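Local coordinates for protein PnpC (Pseudomonas putida, PDB 3N9T) that is a hydroxyquinol 1,2-dioxygenase, an iron(III) enzyme that probably opens the aromatic ring of hydroxyquinol between two adjacent hydroxyl-bearing carbons, at residues A147-W152 / F221-P226; Y133-D138 / S280-F285. One frame throughout, in Å; residues are numbered along the deposited sequence.

Contact 1 of 2, residues A147-W152 / F221-P226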
ATOM      1  N   ALA A 147      22.329  13.534 -31.729  1.00 17.60           N
ATOM      2  CA  ALA A 147      21.674  13.015 -30.528  1.00 17.09           C
ATOM      3  C   ALA A 147      22.627  13.033 -29.337  1.00 17.30           C
ATOM      4  O   ALA A 147      23.833  12.834 -29.478  1.00 15.70           O
ATOM      5  CB  ALA A 147      21.211  11.609 -30.806  1.00 16.84           C
ATOM      6  N   VAL A 148      22.088  13.256 -28.148  1.00 16.92           N
ATOM      7  CA  VAL A 148      22.853  13.263 -26.944  1.00 17.55           C
ATOM      8  C   VAL A 148      22.507  11.959 -26.146  1.00 16.80           C
ATOM      9  O   VAL A 148      21.343  11.697 -25.926  1.00 15.58           O
ATOM     10  CB  VAL A 148      22.531  14.565 -26.069  1.00 19.00           C
ATOM     11  CG1 VAL A 148      23.143  14.441 -24.810  1.00 22.87           C
ATOM     12  CG2 VAL A 148      23.188  15.792 -26.655  1.00 22.56           C
ATOM     13  N   LEU A 149      23.515  11.138 -25.806  1.00 14.91           N
ATOM     14  CA  LEU A 149      23.342   9.879 -25.076  1.00 13.31           C
ATOM     15  C   LEU A 149      23.952  10.097 -23.709  1.00 14.75           C
ATOM     16  O   LEU A 149      25.195  10.166 -23.602  1.00 14.44           O
ATOM     17  CB  LEU A 149      24.113   8.718 -25.757  1.00 13.29           C
ATOM     18  CG  LEU A 149      23.643   8.420 -27.188  1.00 12.89           C
ATOM     19  CD1 LEU A 149      24.418   9.299 -28.239  1.00 15.18           C
ATOM     20  CD2 LEU A 149      23.806   6.976 -27.517  1.00 14.96           C
ATOM     21  N   ASP A 150      23.100  10.210 -22.677  1.00 15.42           N
ATOM     22  CA  ASP A 150      23.590  10.285 -21.281  1.00 16.06           C
ATOM     23  C   ASP A 150      23.673   8.872 -20.815  1.00 15.20           C
ATOM     24  O   ASP A 150      22.651   8.151 -20.869  1.00 15.06           O
ATOM     25  CB  ASP A 150      22.571  11.008 -20.376  1.00 16.02           C
ATOM     26  CG  ASP A 150      22.545  12.535 -20.622  1.00 20.61           C
ATOM     27  OD1 ASP A 150      23.621  13.144 -20.631  1.00 24.70           O
ATOM     28  OD2 ASP A 150      21.447  13.080 -20.839  1.00 19.30           O
ATOM     29  N   VAL A 151      24.844   8.460 -20.331  1.00 15.69           N
ATOM     30  CA  VAL A 151      25.012   7.036 -19.947  1.00 14.81           C
ATOM     31  C   VAL A 151      25.576   6.961 -18.554  1.00 15.54           C
ATOM     32  O   VAL A 151      26.334   7.831 -18.154  1.00 12.95           O
ATOM     33  CB  VAL A 151      25.932   6.252 -20.922  1.00 16.89           C
ATOM     34  CG1 VAL A 151      25.333   6.346 -22.294  1.00 16.09           C
ATOM     35  CG2 VAL A 151      27.382   6.861 -20.962  1.00 16.72           C
ATOM     36  N   TRP A 152      25.228   5.894 -17.830  1.00 14.49           N
ATOM     37  CA  TRP A 152      25.774   5.680 -16.490  1.00 14.16           C
ATOM     38  C   TRP A 152      25.702   4.153 -16.167  1.00 15.14           C
ATOM     39  O   TRP A 152      24.846   3.393 -16.700  1.00 13.75           O
ATOM     40  CB  TRP A 152      25.071   6.610 -15.456  1.00 12.00           C
ATOM     41  CG  TRP A 152      23.591   6.365 -15.159  1.00 15.78           C
ATOM     42  CD1 TRP A 152      23.044   5.720 -14.041  1.00 18.86           C
ATOM     43  CD2 TRP A 152      22.456   6.741 -16.000  1.00 15.55           C
ATOM     44  NE1 TRP A 152      21.629   5.726 -14.149  1.00 19.41           N
ATOM     45  CE2 TRP A 152      21.264   6.345 -15.320  1.00 17.98           C
ATOM     46  CE3 TRP A 152      22.345   7.410 -17.247  1.00 15.05           C
ATOM     47  CZ2 TRP A 152      19.965   6.517 -15.887  1.00 20.39           C
ATOM     48  CZ3 TRP A 152      21.081   7.602 -17.800  1.00 19.23           C
ATOM     49  CH2 TRP A 152      19.893   7.128 -17.118  1.00 19.63           C
ATOM     50  N   PHE A 221      20.923   4.170 -20.517  1.00 15.46           N
ATOM     51  CA  PHE A 221      20.940   5.247 -21.551  1.00 15.44           C
ATOM     52  C   PHE A 221      19.714   6.173 -21.433  1.00 16.75           C
ATOM     53  O   PHE A 221      18.555   5.674 -21.301  1.00 15.53           O
ATOM     54  CB  PHE A 221      20.868   4.667 -22.953  1.00 16.35           C
ATOM     55  CG  PHE A 221      22.136   4.022 -23.421  1.00 15.54           C
ATOM     56  CD1 PHE A 221      22.487   2.739 -22.944  1.00 14.51           C
ATOM     57  CD2 PHE A 221      22.999   4.694 -24.306  1.00 14.93           C
ATOM     58  CE1 PHE A 221      23.662   2.132 -23.366  1.00 12.44           C
ATOM     59  CE2 PHE A 221      24.192   4.062 -24.768  1.00 15.51           C
ATOM     60  CZ  PHE A 221      24.534   2.795 -24.259  1.00 13.30           C
ATOM     61  N   MET A 222      19.960   7.493 -21.542  1.00 16.13           N
ATOM     62  CA  MET A 222      18.915   8.441 -21.870  1.00 15.74           C
ATOM     63  C   MET A 222      19.352   9.181 -23.127  1.00 15.01           C
ATOM     64  O   MET A 222      20.389   9.833 -23.129  1.00 15.51           O
ATOM     65  CB  MET A 222      18.713   9.444 -20.716  1.00 15.29           C
ATOM     66  CG  MET A 222      17.598  10.565 -21.078  1.00 19.11           C
ATOM     67  SD  MET A 222      17.387  11.617 -19.676  1.00 26.01           S
ATOM     68  CE  MET A 222      15.795  11.246 -19.167  1.00 34.33           C
ATOM     69  N   ILE A 223      18.575   9.070 -24.193  1.00 14.14           N
ATOM     70  CA  ILE A 223      18.950   9.624 -25.489  1.00 13.14           C
ATOM     71  C   ILE A 223      17.926  10.683 -25.879  1.00 15.46           C
ATOM     72  O   ILE A 223      16.726  10.435 -25.784  1.00 16.37           O
ATOM     73  CB  ILE A 223      18.971   8.501 -26.552  1.00 14.05           C
ATOM     74  CG1 ILE A 223      19.847   7.351 -26.023  1.00 12.93           C
ATOM     75  CG2 ILE A 223      19.498   8.996 -27.927  1.00 16.43           C
ATOM     76  CD1 ILE A 223      20.067   6.249 -26.937  1.00 15.37           C
ATOM     77  N   GLN A 224      18.406  11.861 -26.283  1.00 16.39           N
ATOM     78  CA  GLN A 224      17.547  12.968 -26.663  1.00 18.41           C
ATOM     79  C   GLN A 224      18.056  13.544 -27.976  1.00 19.97           C
ATOM     80  O   GLN A 224      19.263  13.590 -28.198  1.00 18.78           O
ATOM     81  CB  GLN A 224      17.555  14.063 -25.574  1.00 19.27           C
ATOM     82  CG  GLN A 224      16.787  13.681 -24.343  1.00 17.18           C
ATOM     83  CD  GLN A 224      16.971  14.687 -23.261  1.00 22.95           C
ATOM     84  OE1 GLN A 224      17.963  14.680 -22.548  1.00 26.14           O
ATOM     85  NE2 GLN A 224      16.042  15.577 -23.159  1.00 23.07           N
ATOM     86  N   ALA A 225      17.125  13.964 -28.833  1.00 21.68           N
ATOM     87  CA  ALA A 225      17.453  14.728 -30.025  1.00 24.39           C
ATOM     88  C   ALA A 225      16.246  15.568 -30.486  1.00 26.12           C
ATOM     89  O   ALA A 225      15.109  15.134 -30.364  1.00 24.69           O
ATOM     90  CB  ALA A 225      17.894  13.798 -31.181  1.00 22.78           C
ATOM     91  N   PRO A 226      16.521  16.753 -31.066  1.00 28.62           N
ATOM     92  CA  PRO A 226      15.449  17.674 -31.538  1.00 29.28           C
ATOM     93  C   PRO A 226      14.582  16.945 -32.549  1.00 28.75           C
ATOM     94  O   PRO A 226      15.093  16.324 -33.477  1.00 27.49           O
ATOM     95  CB  PRO A 226      16.239  18.827 -32.205  1.00 29.70           C
ATOM     96  CG  PRO A 226      17.617  18.795 -31.467  1.00 33.09           C
ATOM     97  CD  PRO A 226      17.878  17.275 -31.319  1.00 28.89           C
TER
HETATM   98  O   HOH W   1      20.182  12.726 -23.004  1.00 18.59           O

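Contact 2 of 2, residues Y133-D138 / S280-F285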
ATOM      1  N   TYR A 133      29.537   0.695 -28.740  1.00 12.38           N
ATOM      2  CA  TYR A 133      29.411   1.591 -29.880  1.00 13.17           C
ATOM      3  C   TYR A 133      28.184   1.222 -30.723  1.00 14.97           C
ATOM      4  O   TYR A 133      27.559   0.161 -30.525  1.00 14.64           O
ATOM      5  CB  TYR A 133      30.721   1.560 -30.734  1.00 12.85           C
ATOM      6  CG  TYR A 133      30.925   0.323 -31.551  1.00 13.32           C
ATOM      7  CD1 TYR A 133      31.045  -0.953 -30.935  1.00 13.66           C
ATOM      8  CD2 TYR A 133      31.150   0.409 -32.929  1.00 15.06           C
ATOM      9  CE1 TYR A 133      31.236  -2.127 -31.714  1.00 17.51           C
ATOM     10  CE2 TYR A 133      31.368  -0.750 -33.711  1.00 17.69           C
ATOM     11  CZ  TYR A 133      31.437  -1.998 -33.090  1.00 20.82           C
ATOM     12  OH  TYR A 133      31.634  -3.121 -33.858  1.00 20.94           O
ATOM     13  N   GLY A 134      27.823   2.096 -31.672  1.00 14.20           N
ATOM     14  CA  GLY A 134      26.631   1.805 -32.486  1.00 15.45           C
ATOM     15  C   GLY A 134      26.121   3.088 -33.132  1.00 14.12           C
ATOM     16  O   GLY A 134      26.904   3.973 -33.466  1.00 14.85           O
ATOM     17  N   ARG A 135      24.824   3.140 -33.371  1.00 14.47           N
ATOM     18  CA  ARG A 135      24.216   4.272 -34.058  1.00 14.94           C
ATOM     19  C   ARG A 135      22.943   4.655 -33.373  1.00 14.64           C
ATOM     20  O   ARG A 135      22.394   3.883 -32.593  1.00 15.63           O
ATOM     21  CB  ARG A 135      23.956   3.910 -35.528  1.00 15.38           C
ATOM     22  CG  ARG A 135      25.270   3.363 -36.306  1.00 19.19           C
ATOM     23  CD  ARG A 135      24.932   2.828 -37.724  1.00 24.46           C
ATOM     24  NE  ARG A 135      24.792   3.983 -38.590  1.00 28.66           N
ATOM     25  CZ  ARG A 135      24.102   4.036 -39.741  1.00 32.72           C
ATOM     26  NH1 ARG A 135      23.407   2.972 -40.192  1.00 25.24           N
ATOM     27  NH2 ARG A 135      24.106   5.200 -40.423  1.00 28.92           N
ATOM     28  N   VAL A 136      22.520   5.895 -33.598  1.00 15.77           N
ATOM     29  CA  VAL A 136      21.173   6.300 -33.251  1.00 14.96           C
ATOM     30  C   VAL A 136      20.449   6.569 -34.578  1.00 16.71           C
ATOM     31  O   VAL A 136      20.919   7.349 -35.385  1.00 15.80           O
ATOM     32  CB  VAL A 136      21.195   7.527 -32.373  1.00 16.86           C
ATOM     33  CG1 VAL A 136      19.705   7.956 -32.014  1.00 16.25           C
ATOM     34  CG2 VAL A 136      22.030   7.241 -31.071  1.00 13.09           C
ATOM     35  N   LEU A 137      19.321   5.885 -34.791  1.00 16.90           N
ATOM     36  CA  LEU A 137      18.647   5.939 -36.067  1.00 19.55           C
ATOM     37  C   LEU A 137      17.195   6.352 -35.836  1.00 21.61           C
ATOM     38  O   LEU A 137      16.719   6.321 -34.664  1.00 21.92           O
ATOM     39  CB  LEU A 137      18.675   4.513 -36.651  1.00 18.41           C
ATOM     40  CG  LEU A 137      20.056   3.914 -36.951  1.00 18.30           C
ATOM     41  CD1 LEU A 137      19.865   2.521 -37.551  1.00 23.65           C
ATOM     42  CD2 LEU A 137      20.849   4.838 -37.882  1.00 17.61           C
ATOM     43  N   ASP A 138      16.515   6.767 -36.919  1.00 21.26           N
ATOM     44  CA  ASP A 138      15.074   6.936 -36.885  1.00 22.30           C
ATOM     45  C   ASP A 138      14.455   5.632 -37.304  1.00 23.81           C
ATOM     46  O   ASP A 138      15.162   4.654 -37.663  1.00 22.94           O
ATOM     47  CB  ASP A 138      14.536   8.112 -37.777  1.00 21.70           C
ATOM     48  CG  ASP A 138      14.884   7.969 -39.267  1.00 21.43           C
ATOM     49  OD1 ASP A 138      15.098   6.857 -39.730  1.00 22.50           O
ATOM     50  OD2 ASP A 138      14.969   8.988 -39.995  1.00 22.83           O
ATOM     51  N   SER A 280      33.543  -5.849 -26.758  1.00 17.40           N
ATOM     52  CA  SER A 280      32.839  -4.872 -27.588  1.00 20.25           C
ATOM     53  C   SER A 280      31.385  -5.198 -27.668  1.00 18.85           C
ATOM     54  O   SER A 280      31.037  -6.357 -27.962  1.00 20.02           O
ATOM     55  CB  SER A 280      33.282  -4.957 -29.057  1.00 21.41           C
ATOM     56  OG  SER A 280      33.023  -3.681 -29.605  1.00 27.44           O
ATOM     57  N   ALA A 281      30.550  -4.190 -27.490  1.00 17.59           N
ATOM     58  CA  ALA A 281      29.093  -4.350 -27.597  1.00 17.04           C
ATOM     59  C   ALA A 281      28.555  -3.286 -28.595  1.00 17.38           C
ATOM     60  O   ALA A 281      28.841  -2.078 -28.440  1.00 16.59           O
ATOM     61  CB  ALA A 281      28.473  -4.188 -26.240  1.00 16.47           C
ATOM     62  N   TYR A 282      27.789  -3.749 -29.574  1.00 15.19           N
ATOM     63  CA  TYR A 282      27.357  -2.920 -30.685  1.00 15.69           C
ATOM     64  C   TYR A 282      25.859  -2.791 -30.606  1.00 15.87           C
ATOM     65  O   TYR A 282      25.161  -3.829 -30.566  1.00 17.18           O
ATOM     66  CB  TYR A 282      27.698  -3.578 -32.073  1.00 14.33           C
ATOM     67  CG  TYR A 282      27.211  -2.707 -33.242  1.00 15.20           C
ATOM     68  CD1 TYR A 282      27.909  -1.586 -33.623  1.00 14.33           C
ATOM     69  CD2 TYR A 282      26.036  -3.036 -33.932  1.00 16.45           C
ATOM     70  CE1 TYR A 282      27.455  -0.777 -34.649  1.00 18.70           C
ATOM     71  CE2 TYR A 282      25.599  -2.284 -34.960  1.00 18.87           C
ATOM     72  CZ  TYR A 282      26.293  -1.143 -35.305  1.00 20.56           C
ATOM     73  OH  TYR A 282      25.847  -0.337 -36.301  1.00 24.27           O
ATOM     74  N   TYR A 283      25.335  -1.571 -30.644  1.00 14.40           N
ATOM     75  CA  TYR A 283      23.892  -1.449 -30.553  1.00 15.81           C
ATOM     76  C   TYR A 283      23.299  -0.335 -31.416  1.00 14.80           C
ATOM     77  O   TYR A 283      23.826   0.773 -31.407  1.00 14.82           O
ATOM     78  CB  TYR A 283      23.440  -1.313 -29.087  1.00 15.70           C
ATOM     79  CG  TYR A 283      21.898  -1.601 -28.895  1.00 16.14           C
ATOM     80  CD1 TYR A 283      21.441  -2.902 -28.719  1.00 19.40           C
ATOM     81  CD2 TYR A 283      20.952  -0.560 -28.918  1.00 16.97           C
ATOM     82  CE1 TYR A 283      20.091  -3.193 -28.552  1.00 19.75           C
ATOM     83  CE2 TYR A 283      19.596  -0.826 -28.733  1.00 16.87           C
ATOM     84  CZ  TYR A 283      19.174  -2.153 -28.565  1.00 20.86           C
ATOM     85  OH  TYR A 283      17.857  -2.450 -28.356  1.00 16.41           O
ATOM     86  N   GLU A 284      22.218  -0.625 -32.146  1.00 13.05           N
ATOM     87  CA  GLU A 284      21.557   0.485 -32.875  1.00 16.36           C
ATOM     88  C   GLU A 284      20.233   0.929 -32.203  1.00 17.23           C
ATOM     89  O   GLU A 284      19.238   0.161 -32.149  1.00 17.18           O
ATOM     90  CB  GLU A 284      21.351   0.161 -34.346  1.00 15.70           C
ATOM     91  CG  GLU A 284      22.673  -0.179 -35.008  1.00 19.00           C
ATOM     92  CD  GLU A 284      22.509  -0.501 -36.491  1.00 24.19           C
ATOM     93  OE1 GLU A 284      21.393  -0.879 -36.899  1.00 26.04           O
ATOM     94  OE2 GLU A 284      23.504  -0.370 -37.225  1.00 25.26           O
ATOM     95  N   PHE A 285      20.249   2.142 -31.659  1.00 15.91           N
ATOM     96  CA  PHE A 285      19.050   2.693 -31.060  1.00 16.62           C
ATOM     97  C   PHE A 285      18.148   3.292 -32.150  1.00 18.39           C
ATOM     98  O   PHE A 285      18.631   3.895 -33.115  1.00 20.56           O
ATOM     99  CB  PHE A 285      19.400   3.810 -30.099  1.00 15.89           C
ATOM    100  CG  PHE A 285      20.135   3.333 -28.890  1.00 14.40           C
ATOM    101  CD1 PHE A 285      19.414   2.760 -27.803  1.00 13.18           C
ATOM    102  CD2 PHE A 285      21.531   3.487 -28.810  1.00 11.44           C
ATOM    103  CE1 PHE A 285      20.090   2.274 -26.638  1.00 16.07           C
ATOM    104  CE2 PHE A 285      22.245   2.986 -27.634  1.00 10.33           C
ATOM    105  CZ  PHE A 285      21.474   2.350 -26.564  1.00 13.00           C
TER

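Contact 1 of 2, residues A147-W152 / F221-P226
Phe221 lays one face of its ring against a methyl of Val151, a CH-pi contact with Val151 CG1 3.9 Å from the Phe221 ring centroid. Leu149 meets the same ring from another direction: its CD2 lies at the edge, near the ring plane, 4.0 Å from Phe221 CD2. Leu149 CD2 also touches the methyl Ile223 CD1, at 3.9 Å. Phe221 CG stands anti to its own carbonyl carbon (chi1 -74°), which sets the ring alongside both aliphatic chains. An alanine at Phe221 would remove the ring and would probably leave Val151 CG1 and Leu149 CD2 poorly packed.

The backbones run antiparallel, as neighbouring strands of the catalytic beta-sandwich of intradiol dioxygenases. Val148 with Gln224 and Asp150 with Met222 are hydrogen-bonded pairs, each joined by two reciprocal N-H...O=C hydrogen bonds. Those donated by Val148 N to Gln224 O and by Asp150 N to Met222 O are both 2.8 Å and nearly straight. Leu149 with Ile223 and Val151 with Phe221 are the non-hydrogen-bonded pairs, and their side chains share the apolar face, where Ile186 of strand 183-189 packs.

The opposite face is more polar. Asp150 OD1 forms a salt bridge with Arg175, while Asp150 OD2 is hydrogen-bonded, at 2.5 Å, to a water that also bonds to Met222 O. Met222 O accepts the amide N-H of Asp150 and probably shares the water's protons with Asp150 OD2. Trp152, its CG between backbone N and carbonyl carbon (chi1 67°), turns its indole back so that CZ3 lies 3.9 Å from Met222 N; the ring also stacks on His220, an iron ligand. Branched aliphatic chains and an aromatic ring thus suit the face turned to the core, whereas the buried carboxylate of Asp150 is probably kept ionised by its arginine and water partners.

Contact 2 of 2, residues Y133-D138 / S280-F285
Two parallel strands, 133-138 and 280-285, pair here in the beta-sandwich of the intradiol dioxygenase fold, their axes 3° apart in direction. Five backbone hydrogen bonds stitch them together: Tyr133 bonds through N-H and C=O to Ala281 and Tyr283, Arg135 likewise to Tyr283 and Phe285. The shortest runs from Leu137 N to Phe285 O, 2.7 Å and nearly along the C=O axis; that from Arg135 N to Tyr283 O is longer, 3.2 Å, with the donor 26° out of the carbonyl plane. Gly134 suits its place because a CB would collide with Tyr283 O and be jammed against the preceding carbonyl oxygen; its bare CA makes a C-H...O contact with Tyr283 O, at 3.2 Å.

Aromatic packing marks both faces of the sheet. Tyr282 turns its edge to the face of Tyr133 in a T-shaped stack, ring centroids 5.0 Å apart and planes at 68°. Tyr133 CG sits between backbone N and carbonyl carbon, which leans the ring over the partner strand to meet that edge; its hydroxyl bonds to Asp268 and Arg262. On the other face, Tyr283 sets CD2 3.6 Å above the centre of the Phe285 ring, a packing within strand 280-285.

Charged groups line up beside Tyr282. Leu137 CD2 lies over one face of the Arg135 guanidinium, whose NH2 is hydrogen-bonded to Asp181 O. Arg135 NH1 and Glu284 OE2 are too far apart for a salt bridge, although opposite charges would probably still attract. Glu284 OE2 instead accepts a hydrogen bond from Tyr282 OH on its anti lone pair, 2.5 Å away.

In the fold
The two contacts lie with centres about 12 Å apart and meet through the apolar side chains of the sandwich interior. Phe285 of contact 2 is the main junction: its CG is 3.5 Å from Ile223 CD1 and its CZ 3.6 Å from Phe221 CD2, both of contact 1. Val136 CG2 adds a looser touch on Leu149 CD2, at 4.0 Å. Contact 1 is the one beside the active site, since the Trp152 side chain comes within about 5 Å of the iron held by Tyr160, Tyr194, His218 and His220. The side chain of Phe285 is about 14 Å from the bound Fe(III) ion. The bound phospholipid is held mainly by N-terminal helices, by residues of neither contact.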